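Local coordinates for protein ASCH domain (Vibrio cholerae TMA 21, PDB 3S9X) that is of unknown function but carries an ASCH domain of the PUA clan, and may bind RNA as other members of that clan do, at residues L62-W65 against Y66-G70. Sequence-based numbering, arbitrary orientation.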
loop_
_atom_site.group_PDB
_atom_site.type_symbol
_atom_site.label_atom_id
_atom_site.label_comp_id
_atom_site.label_asym_id
_atom_site.label_seq_id
_atom_site.Cartn_x
_atom_site.Cartn_y
_atom_site.Cartn_z
ATOM N N LEU A 62 -2.966 -9.263 4.708
ATOM C CA LEU A 62 -3.359 -10.650 4.838
ATOM C C LEU A 62 -3.965 -11.179 3.575
ATOM O O LEU A 62 -4.877 -10.620 3.005
ATOM C CB LEU A 62 -4.338 -10.857 5.973
ATOM C CG LEU A 62 -3.891 -10.486 7.396
ATOM C CD1 LEU A 62 -5.107 -10.542 8.336
ATOM C CD2 LEU A 62 -2.797 -11.445 7.866
ATOM N N GLU A 63 -3.452 -12.309 3.120
ATOM C CA GLU A 63 -4.020 -12.938 1.910
ATOM C C GLU A 63 -5.498 -13.358 2.071
ATOM O O GLU A 63 -6.246 -13.362 1.099
ATOM C CB GLU A 63 -3.184 -14.138 1.545
ATOM C CG GLU A 63 -3.476 -14.612 0.139
ATOM C CD GLU A 63 -4.521 -15.641 0.030
ATOM O OE1 GLU A 63 -4.865 -16.302 1.029
ATOM O OE2 GLU A 63 -5.025 -15.763 -1.106
ATOM N N TYR A 64 -5.910 -13.594 3.301
ATOM C CA TYR A 64 -7.254 -13.957 3.661
ATOM C C TYR A 64 -8.259 -12.998 3.047
ATOM O O TYR A 64 -9.355 -13.403 2.603
ATOM C CB TYR A 64 -7.411 -13.938 5.173
ATOM C CG TYR A 64 -8.709 -14.542 5.680
ATOM C CD1 TYR A 64 -8.778 -15.892 6.025
ATOM C CD2 TYR A 64 -9.826 -13.784 5.861
ATOM C CE1 TYR A 64 -9.911 -16.450 6.513
ATOM C CE2 TYR A 64 -10.982 -14.326 6.405
ATOM C CZ TYR A 64 -11.000 -15.671 6.731
ATOM O OH TYR A 64 -12.150 -16.248 7.233
ATOM N N TRP A 65 -7.901 -11.710 2.949
ATOM C CA TRP A 65 -8.833 -10.725 2.384
ATOM C C TRP A 65 -9.209 -11.051 0.954
ATOM O O TRP A 65 -10.300 -10.706 0.435
ATOM C CB TRP A 65 -8.236 -9.312 2.410
ATOM C CG TRP A 65 -8.193 -8.725 3.776
ATOM C CD1 TRP A 65 -7.096 -8.553 4.528
ATOM C CD2 TRP A 65 -9.301 -8.271 4.566
ATOM N NE1 TRP A 65 -7.422 -7.957 5.713
ATOM C CE2 TRP A 65 -8.769 -7.741 5.740
ATOM C CE3 TRP A 65 -10.692 -8.139 4.337
ATOM C CZ2 TRP A 65 -9.561 -7.195 6.748
ATOM C CZ3 TRP A 65 -11.497 -7.547 5.333
ATOM C CH2 TRP A 65 -10.939 -7.083 6.526
ATOM N N TYR A 66 -8.280 -11.637 0.229
ATOM C CA TYR A 66 -8.467 -11.856 -1.202
ATOM C C TYR A 66 -9.089 -13.218 -1.410
ATOM O O TYR A 66 -10.126 -13.336 -2.044
ATOM C CB TYR A 66 -7.181 -11.725 -1.987
ATOM C CG TYR A 66 -6.456 -10.444 -1.604
ATOM C CD1 TYR A 66 -6.808 -9.198 -2.101
ATOM C CD2 TYR A 66 -5.463 -10.466 -0.621
ATOM C CE1 TYR A 66 -6.204 -8.038 -1.628
ATOM C CE2 TYR A 66 -4.879 -9.290 -0.115
ATOM C CZ TYR A 66 -5.222 -8.094 -0.659
ATOM O OH TYR A 66 -4.655 -6.916 -0.217
ATOM N N SER A 67 -8.494 -14.253 -0.829
ATOM C CA SER A 67 -8.998 -15.597 -0.991
ATOM C C SER A 67 -10.311 -15.893 -0.268
ATOM O O SER A 67 -11.146 -16.664 -0.836
ATOM C CB SER A 67 -7.946 -16.612 -0.589
ATOM O OG SER A 67 -7.644 -16.528 0.770
ATOM N N GLN A 68 -10.574 -15.279 0.869
ATOM C CA GLN A 68 -11.763 -15.633 1.604
ATOM C C GLN A 68 -12.778 -14.549 1.614
ATOM O O GLN A 68 -13.996 -14.827 1.617
ATOM C CB GLN A 68 -11.395 -16.061 3.016
ATOM C CG GLN A 68 -10.326 -17.159 3.031
ATOM C CD GLN A 68 -10.674 -18.464 2.318
ATOM O OE1 GLN A 68 -11.718 -19.057 2.547
ATOM N NE2 GLN A 68 -9.741 -18.938 1.477
ATOM N N LYS A 69 -12.350 -13.288 1.513
ATOM C CA LYS A 69 -13.288 -12.213 1.570
ATOM C C LYS A 69 -13.580 -11.614 0.202
ATOM O O LYS A 69 -14.373 -10.673 0.117
ATOM C CB LYS A 69 -12.863 -11.100 2.495
ATOM C CG LYS A 69 -12.599 -11.467 3.958
ATOM C CD LYS A 69 -13.685 -12.397 4.544
ATOM C CE LYS A 69 -14.992 -11.715 4.609
ATOM N NZ LYS A 69 -15.044 -10.646 5.668
ATOM N N GLY A 70 -12.896 -12.117 -0.816
ATOM C CA GLY A 70 -13.163 -11.749 -2.189
ATOM C C GLY A 70 -12.660 -10.396 -2.656
ATOM O O GLY A 70 -13.082 -9.919 -3.692
#
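Glu63 and Ser67 meet twice, through backbone and through side chains, four residues apart, where the chain enters the short helix 64-67. Ser67 N gives a nearly straight bond to Glu63 O, 3.1 Å long and in the carbonyl plane. The same oxygen also accepts from Tyr66 N at 2.8 Å, with this donor above the plane. Beside them, Ser67 OG donates to Glu63 OE1 at 2.8 Å, meeting it from above the carboxylate plane. With CG anti to the backbone N (chi1 -165°) and the chain bent at chi2, the Glu63 carboxylate comes round to the serine. Ser67 OG in turn accepts a weak bond from Gln68 NE2, so the hydroxyl acts as both donor and acceptor.

Tyr64 O is likewise shared. Gln68 N reaches it at 2.8 Å and Lys69 N at 3.2 Å, the second less straight. At Gly70 phi turns positive and the helical path ends. The Tyr64 ring lies against Gln68, whose CB sits over the ring centre, 3.7 Å from the centroid, in a CH-pi contact. Lys69 CD approaches the same ring obliquely. Lys69 CG lies 3.9 Å from Trp65 CE3, so the lysine's aliphatic part bridges the two aromatic residues. Trp65 CB stands over one face of the Tyr66 ring, offset toward its rim.

The polar ends of two aromatic residues are satisfied outside the turn: Trp65 NE1 by Glu135 and Tyr66 OH by Ser61. This surface helical turn directly follows the outermost strand 58-62. Trp65 and Lys69 pack on Leu139 at the end of helix 121-139, while Glu63 and Tyr66 touch Val150 of the adjacent strand 148-158.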